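Local coordinates for reticulocyte binding protein (Streptococcus agalactiae COH1, PDB 3FAW), which is a cell-wall-anchored pullulanase that probably hydrolyses alpha-1,6-glucosidic linkages in pullulan and related branched alpha-glucans, at residues A[270-275]-A[312-317]; A[317-322]-A[388-393]. All coordinates share one frame; numbering follows the deposited sequence.

Contact 1. Residues A[270-275]-A[312-317]; sequences IYEAHV and HIQLLP
Glu272 and Gln314 are paired across neighbouring strands, on the same face; with CG anti to the backbone N in both (chi1 -171° and -177°) and the chains extended, the amide end of Gln314 comes alongside the Glu272 chain. Glu272 CG packs on Gln314 NE2 at 3.7 Å while the carboxylate and amide planes stand nearly perpendicular. Two waters join the ends instead of a direct bond: each donates to Glu272 OE2 and accepts from Gln314 NE2, one of the NE2 bonds being weak. Glu272 OE2 is also bonded to His573 ND1, which helps to fix the carboxylate. Gln314 OE1 turns to an apolar neighbour, Ile270 CG2 at 3.6 Å, and has no polar partner in the model. Beneath the side chains run two parallel strands in which Tyr271 and Ala273 each donate N-H to and accept through C=O from 312-317. Ala273 N to Gln314 O (2.8 Å) is nearly straight, whereas Leu316 N reaches Ala273 O at 3.1 Å from 28° out of the carbonyl plane. Leu316 closes the C-terminal end: its CD1 lies 3.4 Å from Ala273 O, and its CD2 meets the ring edge of His274 at CD2, 3.6 Å away. A water bridges Val275 N and Leu316 O. The His274 ring stacks on Tyr342, a residue of a calcium site. These are the first two strands of the catalytic (beta/alpha)8 barrel. Ile270, Glu272 and Gln314 face its interior, beside Phe616 of strand 614-618, with Ile387 of strand 385-390 against Ile270 and Gln314; on the outside, Tyr271 and Ile313 pack against helix 302-308.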
ATOM      1  N   ILE A 270      -1.128  13.871  -3.060  1.00 12.50           N
ATOM      2  CA  ILE A 270      -1.210  12.889  -1.976  1.00 12.66           C
ATOM      3  C   ILE A 270      -0.051  13.054  -0.993  1.00 13.27           C
ATOM      4  O   ILE A 270       1.097  13.253  -1.397  1.00 14.46           O
ATOM      5  CB  ILE A 270      -1.235  11.438  -2.543  1.00 13.74           C
ATOM      6  CG1 ILE A 270      -2.464  11.241  -3.437  1.00 14.89           C
ATOM      7  CG2 ILE A 270      -1.218  10.396  -1.419  1.00 11.41           C
ATOM      8  CD1 ILE A 270      -2.501   9.898  -4.169  1.00 14.07           C
ATOM      9  N   TYR A 271      -0.372  12.961   0.295  1.00 12.79           N
ATOM     10  CA  TYR A 271       0.594  13.114   1.380  1.00 12.56           C
ATOM     11  C   TYR A 271       0.626  11.822   2.201  1.00 12.48           C
ATOM     12  O   TYR A 271      -0.376  11.466   2.826  1.00 10.94           O
ATOM     13  CB  TYR A 271       0.183  14.304   2.255  1.00 12.99           C
ATOM     14  CG  TYR A 271       1.165  14.678   3.345  1.00 13.08           C
ATOM     15  CD1 TYR A 271       2.258  15.499   3.074  1.00 13.63           C
ATOM     16  CD2 TYR A 271       0.986  14.230   4.655  1.00 10.63           C
ATOM     17  CE1 TYR A 271       3.159  15.851   4.081  1.00 13.66           C
ATOM     18  CE2 TYR A 271       1.877  14.570   5.662  1.00 11.97           C
ATOM     19  CZ  TYR A 271       2.958  15.385   5.373  1.00 15.03           C
ATOM     20  OH  TYR A 271       3.839  15.721   6.374  1.00 13.40           O
ATOM     21  N   GLU A 272       1.767  11.125   2.193  1.00 12.93           N
ATOM     22  CA  GLU A 272       1.891   9.814   2.853  1.00 12.67           C
ATOM     23  C   GLU A 272       2.442   9.900   4.280  1.00 13.21           C
ATOM     24  O   GLU A 272       3.624  10.189   4.475  1.00 12.97           O
ATOM     25  CB  GLU A 272       2.770   8.872   2.023  1.00 12.27           C
ATOM     26  CG  GLU A 272       2.772   7.415   2.530  1.00 11.29           C
ATOM     27  CD  GLU A 272       3.978   6.611   2.068  1.00 10.20           C
ATOM     28  OE1 GLU A 272       5.070   7.191   1.910  1.00  9.44           O
ATOM     29  OE2 GLU A 272       3.836   5.385   1.873  1.00 10.67           O
ATOM     30  N   ALA A 273       1.587   9.604   5.261  1.00 12.63           N
ATOM     31  CA  ALA A 273       1.959   9.635   6.681  1.00 11.20           C
ATOM     32  C   ALA A 273       1.610   8.345   7.439  1.00 11.47           C
ATOM     33  O   ALA A 273       0.616   7.674   7.145  1.00 11.29           O
ATOM     34  CB  ALA A 273       1.295  10.831   7.366  1.00 12.02           C
ATOM     35  N   HIS A 274       2.452   8.015   8.415  1.00 12.16           N
ATOM     36  CA  HIS A 274       2.202   6.955   9.391  1.00 11.35           C
ATOM     37  C   HIS A 274       1.622   7.609  10.661  1.00 11.60           C
ATOM     38  O   HIS A 274       2.115   8.646  11.111  1.00  9.42           O
ATOM     39  CB  HIS A 274       3.531   6.260   9.693  1.00 11.34           C
ATOM     40  CG  HIS A 274       3.416   5.008  10.502  1.00  9.16           C
ATOM     41  ND1 HIS A 274       3.225   5.018  11.868  1.00 11.51           N
ATOM     42  CD2 HIS A 274       3.523   3.707  10.147  1.00 10.36           C
ATOM     43  CE1 HIS A 274       3.194   3.774  12.313  1.00 11.20           C
ATOM     44  NE2 HIS A 274       3.374   2.959  11.289  1.00  9.11           N
ATOM     45  N   VAL A 275       0.573   7.008  11.222  1.00 13.01           N
ATOM     46  CA  VAL A 275      -0.183   7.611  12.336  1.00 13.62           C
ATOM     47  C   VAL A 275       0.659   7.822  13.598  1.00 14.01           C
ATOM     48  O   VAL A 275       0.478   8.811  14.317  1.00 12.77           O
ATOM     49  CB  VAL A 275      -1.437   6.773  12.687  1.00 13.84           C
ATOM     50  CG1 VAL A 275      -2.139   7.330  13.924  1.00 12.36           C
ATOM     51  CG2 VAL A 275      -2.396   6.741  11.505  1.00 13.44           C
ATOM     52  N   HIS A 312      -5.142  14.930  -0.442  1.00 13.60           N
ATOM     53  CA  HIS A 312      -5.370  13.620   0.169  1.00 14.48           C
ATOM     54  C   HIS A 312      -4.278  13.244   1.176  1.00 14.04           C
ATOM     55  O   HIS A 312      -3.082  13.385   0.902  1.00 14.15           O
ATOM     56  CB  HIS A 312      -5.427  12.536  -0.911  1.00 14.64           C
ATOM     57  CG  HIS A 312      -6.638  12.612  -1.785  1.00 15.35           C
ATOM     58  ND1 HIS A 312      -6.767  13.534  -2.800  1.00 12.77           N
ATOM     59  CD2 HIS A 312      -7.769  11.865  -1.811  1.00 17.67           C
ATOM     60  CE1 HIS A 312      -7.928  13.359  -3.407  1.00 17.60           C
ATOM     61  NE2 HIS A 312      -8.555  12.352  -2.825  1.00 15.75           N
ATOM     62  N   ILE A 313      -4.699  12.756   2.339  1.00 13.45           N
ATOM     63  CA  ILE A 313      -3.778  12.206   3.331  1.00 12.70           C
ATOM     64  C   ILE A 313      -3.808  10.678   3.231  1.00 12.82           C
ATOM     65  O   ILE A 313      -4.852  10.052   3.440  1.00 12.27           O
ATOM     66  CB  ILE A 313      -4.147  12.664   4.750  1.00 13.05           C
ATOM     67  CG1 ILE A 313      -4.145  14.195   4.830  1.00 13.23           C
ATOM     68  CG2 ILE A 313      -3.185  12.077   5.772  1.00 13.28           C
ATOM     69  CD1 ILE A 313      -4.716  14.750   6.130  1.00 12.28           C
ATOM     70  N   GLN A 314      -2.670  10.094   2.870  1.00 12.16           N
ATOM     71  CA  GLN A 314      -2.520   8.646   2.797  1.00 12.02           C
ATOM     72  C   GLN A 314      -1.950   8.096   4.099  1.00 11.41           C
ATOM     73  O   GLN A 314      -0.871   8.510   4.536  1.00 10.52           O
ATOM     74  CB  GLN A 314      -1.610   8.270   1.632  1.00 13.03           C
ATOM     75  CG  GLN A 314      -1.442   6.770   1.424  1.00 12.19           C
ATOM     76  CD  GLN A 314      -0.706   6.451   0.141  1.00 12.86           C
ATOM     77  OE1 GLN A 314      -1.118   6.868  -0.950  1.00  8.56           O
ATOM     78  NE2 GLN A 314       0.398   5.712   0.260  1.00 13.09           N
ATOM     79  N   LEU A 315      -2.673   7.164   4.717  1.00 10.63           N
ATOM     80  CA  LEU A 315      -2.236   6.557   5.971  1.00 10.15           C
ATOM     81  C   LEU A 315      -1.657   5.169   5.740  1.00 11.51           C
ATOM     82  O   LEU A 315      -2.284   4.323   5.098  1.00 11.14           O
ATOM     83  CB  LEU A 315      -3.394   6.461   6.966  1.00 10.17           C
ATOM     84  CG  LEU A 315      -4.064   7.785   7.350  1.00 10.40           C
ATOM     85  CD1 LEU A 315      -5.279   7.514   8.221  1.00  7.76           C
ATOM     86  CD2 LEU A 315      -3.086   8.721   8.054  1.00 12.89           C
ATOM     87  N   LEU A 316      -0.463   4.937   6.277  1.00 12.13           N
ATOM     88  CA  LEU A 316       0.115   3.594   6.316  1.00 13.12           C
ATOM     89  C   LEU A 316      -0.858   2.640   7.028  1.00 12.80           C
ATOM     90  O   LEU A 316      -1.739   3.099   7.760  1.00 12.83           O
ATOM     91  CB  LEU A 316       1.503   3.614   6.988  1.00 12.48           C
ATOM     92  CG  LEU A 316       2.664   3.918   6.023  1.00 14.14           C
ATOM     93  CD1 LEU A 316       2.709   5.408   5.665  1.00 10.90           C
ATOM     94  CD2 LEU A 316       4.011   3.445   6.573  1.00 10.79           C
ATOM     95  N   PRO A 317      -0.713   1.317   6.807  1.00 11.36           N
ATOM     96  CA  PRO A 317      -1.722   0.336   7.218  1.00 11.72           C
ATOM     97  C   PRO A 317      -2.336   0.521   8.616  1.00 11.07           C
ATOM     98  O   PRO A 317      -1.667   0.317   9.630  1.00 10.87           O
ATOM     99  CB  PRO A 317      -0.961  -0.993   7.123  1.00 11.82           C
ATOM    100  CG  PRO A 317      -0.040  -0.777   5.995  1.00 11.35           C
ATOM    101  CD  PRO A 317       0.426   0.652   6.146  1.00 12.93           C
TER
HETATM  102  O   HOH W   1       3.008   4.717  -0.710  1.00  4.69           O
HETATM  103  O   HOH W   2       1.099   4.471   2.686  1.00  9.02           O
HETATM  104  O   HOH W   3      -0.316   4.556   9.977  1.00 14.64           O

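Contact 2. Residues A[317-322]-A[388-393]; sequences PVLSYF and LDVVYN
Pro317 and Val318, just beyond the second strand of the (beta/alpha)8 barrel, pack against the C-terminal end of the third, in the loop region where glycoside hydrolases of this type form their active site. Apolar contacts run along the segment. Pro317 CG touches Val391 CG2 at 3.7 Å, with the two side chains roughly perpendicular. Val318 places CG2 in the crowded position between its backbone N and carbonyl carbon, and this branch meets Leu388 CD2 at 4.0 Å, likewise crosswise. Leu319 CD1 only grazes Val390 CG1; Leu319 also rests on Leu445 of helix 432-449, and Val390 on Phe454 of the next strand. The mixed contact is between Pro317 and Asp389, whose side chains run alongside each other in the same direction. Asp389 carries CG anti to its backbone N (chi1 -165°), which brings OD2 within 3.7 Å of Pro317 CD. The carboxylate finds its polar partners elsewhere: OD1 forms a salt bridge with Arg455 and OD2 a hydrogen bond with Tyr346 OH. Asp389 opens DVVYN, which matches the start of the conserved region at the end of the third strand in the alpha-amylase family. Polar links between the segments pass through water: one accepts weakly from Leu319 N and donates to Asp389 O at 2.7 Å; another accepts from Val318 N at 3.3 Å and, 2.7 Å from Asp389 O, probably donates to it.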
ATOM      1  N   PRO A 317      -0.713   1.317   6.807  1.00 11.36           N
ATOM      2  CA  PRO A 317      -1.722   0.336   7.218  1.00 11.72           C
ATOM      3  C   PRO A 317      -2.336   0.521   8.616  1.00 11.07           C
ATOM      4  O   PRO A 317      -1.667   0.317   9.630  1.00 10.87           O
ATOM      5  CB  PRO A 317      -0.961  -0.993   7.123  1.00 11.82           C
ATOM      6  CG  PRO A 317      -0.040  -0.777   5.995  1.00 11.35           C
ATOM      7  CD  PRO A 317       0.426   0.652   6.146  1.00 12.93           C
ATOM      8  N   VAL A 318      -3.609   0.913   8.648  1.00 12.23           N
ATOM      9  CA  VAL A 318      -4.356   1.066   9.895  1.00 11.36           C
ATOM     10  C   VAL A 318      -5.150  -0.202  10.242  1.00 12.13           C
ATOM     11  O   VAL A 318      -5.669  -0.325  11.352  1.00 11.03           O
ATOM     12  CB  VAL A 318      -5.307   2.305   9.863  1.00 11.38           C
ATOM     13  CG1 VAL A 318      -4.512   3.586   9.623  1.00 10.88           C
ATOM     14  CG2 VAL A 318      -6.396   2.142   8.813  1.00  8.64           C
ATOM     15  N   LEU A 319      -5.250  -1.141   9.302  1.00 11.65           N
ATOM     16  CA  LEU A 319      -5.859  -2.447   9.599  1.00 12.80           C
ATOM     17  C   LEU A 319      -4.924  -3.291  10.465  1.00 12.90           C
ATOM     18  O   LEU A 319      -3.714  -3.061  10.486  1.00 12.35           O
ATOM     19  CB  LEU A 319      -6.246  -3.184   8.320  1.00 12.47           C
ATOM     20  CG  LEU A 319      -7.433  -2.518   7.607  1.00 16.13           C
ATOM     21  CD1 LEU A 319      -7.325  -2.688   6.115  1.00 21.62           C
ATOM     22  CD2 LEU A 319      -8.774  -3.046   8.116  1.00 12.89           C
ATOM     23  N   SER A 320      -5.499  -4.256  11.181  1.00 12.11           N
ATOM     24  CA  SER A 320      -4.763  -5.011  12.191  1.00 12.48           C
ATOM     25  C   SER A 320      -3.539  -5.699  11.608  1.00 11.36           C
ATOM     26  O   SER A 320      -3.639  -6.416  10.619  1.00 10.68           O
ATOM     27  CB  SER A 320      -5.653  -6.063  12.859  1.00 11.70           C
ATOM     28  OG  SER A 320      -4.897  -6.850  13.772  1.00 11.80           O
ATOM     29  N   TYR A 321      -2.388  -5.449  12.227  1.00 13.86           N
ATOM     30  CA  TYR A 321      -1.145  -6.146  11.892  1.00 13.25           C
ATOM     31  C   TYR A 321      -0.642  -6.942  13.092  1.00 12.61           C
ATOM     32  O   TYR A 321      -0.988  -6.644  14.237  1.00 11.24           O
ATOM     33  CB  TYR A 321      -0.075  -5.180  11.368  1.00 13.81           C
ATOM     34  CG  TYR A 321       0.189  -3.945  12.209  1.00 13.00           C
ATOM     35  CD1 TYR A 321       1.143  -3.960  13.232  1.00 12.94           C
ATOM     36  CD2 TYR A 321      -0.479  -2.749  11.954  1.00 13.28           C
ATOM     37  CE1 TYR A 321       1.405  -2.824  13.992  1.00 11.03           C
ATOM     38  CE2 TYR A 321      -0.216  -1.601  12.707  1.00 13.77           C
ATOM     39  CZ  TYR A 321       0.725  -1.647  13.724  1.00 14.35           C
ATOM     40  OH  TYR A 321       0.989  -0.520  14.470  1.00 12.69           O
ATOM     41  N   PHE A 322       0.180  -7.950  12.810  1.00 12.75           N
ATOM     42  CA  PHE A 322       0.438  -9.045  13.751  1.00 13.63           C
ATOM     43  C   PHE A 322       1.531  -8.751  14.781  1.00 13.92           C
ATOM     44  O   PHE A 322       1.309  -8.890  15.988  1.00 14.22           O
ATOM     45  CB  PHE A 322       0.783 -10.321  12.965  1.00 14.55           C
ATOM     46  CG  PHE A 322       0.870 -11.567  13.813  1.00 14.44           C
ATOM     47  CD1 PHE A 322      -0.255 -12.353  14.030  1.00 14.69           C
ATOM     48  CD2 PHE A 322       2.081 -11.962  14.378  1.00 12.79           C
ATOM     49  CE1 PHE A 322      -0.179 -13.508  14.808  1.00 15.66           C
ATOM     50  CE2 PHE A 322       2.170 -13.114  15.154  1.00  8.77           C
ATOM     51  CZ  PHE A 322       1.040 -13.889  15.369  1.00 15.55           C
ATOM     52  N   LEU A 388      -6.422   5.014   2.250  1.00 12.20           N
ATOM     53  CA  LEU A 388      -5.897   3.931   3.093  1.00 12.33           C
ATOM     54  C   LEU A 388      -4.930   3.027   2.337  1.00 11.64           C
ATOM     55  O   LEU A 388      -5.241   2.518   1.263  1.00 12.36           O
ATOM     56  CB  LEU A 388      -7.034   3.073   3.658  1.00 13.07           C
ATOM     57  CG  LEU A 388      -8.003   3.737   4.640  1.00 14.98           C
ATOM     58  CD1 LEU A 388      -8.943   2.695   5.232  1.00 12.65           C
ATOM     59  CD2 LEU A 388      -7.260   4.480   5.742  1.00  7.39           C
ATOM     60  N   ASP A 389      -3.757   2.832   2.923  1.00 12.44           N
ATOM     61  CA  ASP A 389      -2.799   1.833   2.474  1.00 11.62           C
ATOM     62  C   ASP A 389      -3.335   0.450   2.862  1.00 11.00           C
ATOM     63  O   ASP A 389      -3.680   0.227   4.022  1.00 10.12           O
ATOM     64  CB  ASP A 389      -1.448   2.097   3.144  1.00 11.95           C
ATOM     65  CG  ASP A 389      -0.305   1.369   2.485  1.00 10.72           C
ATOM     66  OD1 ASP A 389      -0.532   0.342   1.819  1.00 14.50           O
ATOM     67  OD2 ASP A 389       0.840   1.834   2.641  1.00 14.32           O
ATOM     68  N   VAL A 390      -3.407  -0.460   1.891  1.00 10.32           N
ATOM     69  CA  VAL A 390      -3.988  -1.795   2.093  1.00 10.34           C
ATOM     70  C   VAL A 390      -3.068  -2.877   1.526  1.00 10.99           C
ATOM     71  O   VAL A 390      -2.416  -2.673   0.507  1.00 11.35           O
ATOM     72  CB  VAL A 390      -5.396  -1.916   1.455  1.00 10.08           C
ATOM     73  CG1 VAL A 390      -6.387  -1.010   2.168  1.00 11.71           C
ATOM     74  CG2 VAL A 390      -5.351  -1.595  -0.044  1.00  7.94           C
ATOM     75  N   VAL A 391      -3.041  -4.028   2.193  1.00 12.27           N
ATOM     76  CA  VAL A 391      -1.966  -5.013   2.022  1.00 13.48           C
ATOM     77  C   VAL A 391      -2.498  -6.429   1.769  1.00 13.81           C
ATOM     78  O   VAL A 391      -2.265  -7.344   2.561  1.00 16.21           O
ATOM     79  CB  VAL A 391      -1.045  -5.032   3.270  1.00 13.20           C
ATOM     80  CG1 VAL A 391       0.269  -5.767   2.966  1.00 10.50           C
ATOM     81  CG2 VAL A 391      -0.769  -3.609   3.770  1.00 12.49           C
ATOM     82  N   TYR A 392      -3.184  -6.610   0.646  1.00 13.49           N
ATOM     83  CA  TYR A 392      -3.796  -7.902   0.310  1.00 13.26           C
ATOM     84  C   TYR A 392      -2.817  -8.907  -0.312  1.00 12.93           C
ATOM     85  O   TYR A 392      -3.167 -10.073  -0.497  1.00 11.91           O
ATOM     86  CB  TYR A 392      -4.978  -7.697  -0.635  1.00 13.86           C
ATOM     87  CG  TYR A 392      -6.049  -6.802  -0.066  1.00 13.75           C
ATOM     88  CD1 TYR A 392      -6.957  -7.282   0.873  1.00 14.53           C
ATOM     89  CD2 TYR A 392      -6.156  -5.471  -0.464  1.00 14.05           C
ATOM     90  CE1 TYR A 392      -7.944  -6.458   1.404  1.00 15.74           C
ATOM     91  CE2 TYR A 392      -7.144  -4.642   0.058  1.00 15.97           C
ATOM     92  CZ  TYR A 392      -8.033  -5.140   0.994  1.00 15.21           C
ATOM     93  OH  TYR A 392      -9.009  -4.315   1.519  1.00 16.52           O
ATOM     94  N   ASN A 393      -1.600  -8.466  -0.626  1.00 11.89           N
ATOM     95  CA  ASN A 393      -0.638  -9.338  -1.288  1.00 11.99           C
ATOM     96  C   ASN A 393      -0.176 -10.491  -0.391  1.00 12.07           C
ATOM     97  O   ASN A 393       0.063 -11.596  -0.879  1.00 11.63           O
ATOM     98  CB  ASN A 393       0.544  -8.536  -1.856  1.00 13.39           C
ATOM     99  CG  ASN A 393       1.424  -7.923  -0.781  1.00 11.03           C
ATOM    100  OD1 ASN A 393       2.327  -8.574  -0.273  1.00 13.74           O
ATOM    101  ND2 ASN A 393       1.186  -6.648  -0.459  1.00 10.87           N
TER
HETATM  102  O   HOH W   4      -4.350   2.159   5.715  1.00  5.77           O
HETATM  103  O   HOH W   5      -4.243  -1.414   6.139  1.00  9.52           O

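Overall arrangement
Both contacts are buried near the centre of the chain, about 12 Å apart between centres, and follow one another around the same barrel. Contact 1 joins strands 269-273 and 312-315 by direct backbone hydrogen bonds; contact 2 sets the loop that follows strand 312-315 against the end of strand 385-390, where side-chain packing and bridging waters replace them. Pro317 ends one segment and begins the next, but packs only in contact 2. Between the contacts, Leu315 O probably accepts a hydrogen bond from Asp389 N (3.0 Å), continuing the sheet from second to third strand, while Val275 CG2 packs on Val318 CG1 and Leu316 CA on Asp389 CB.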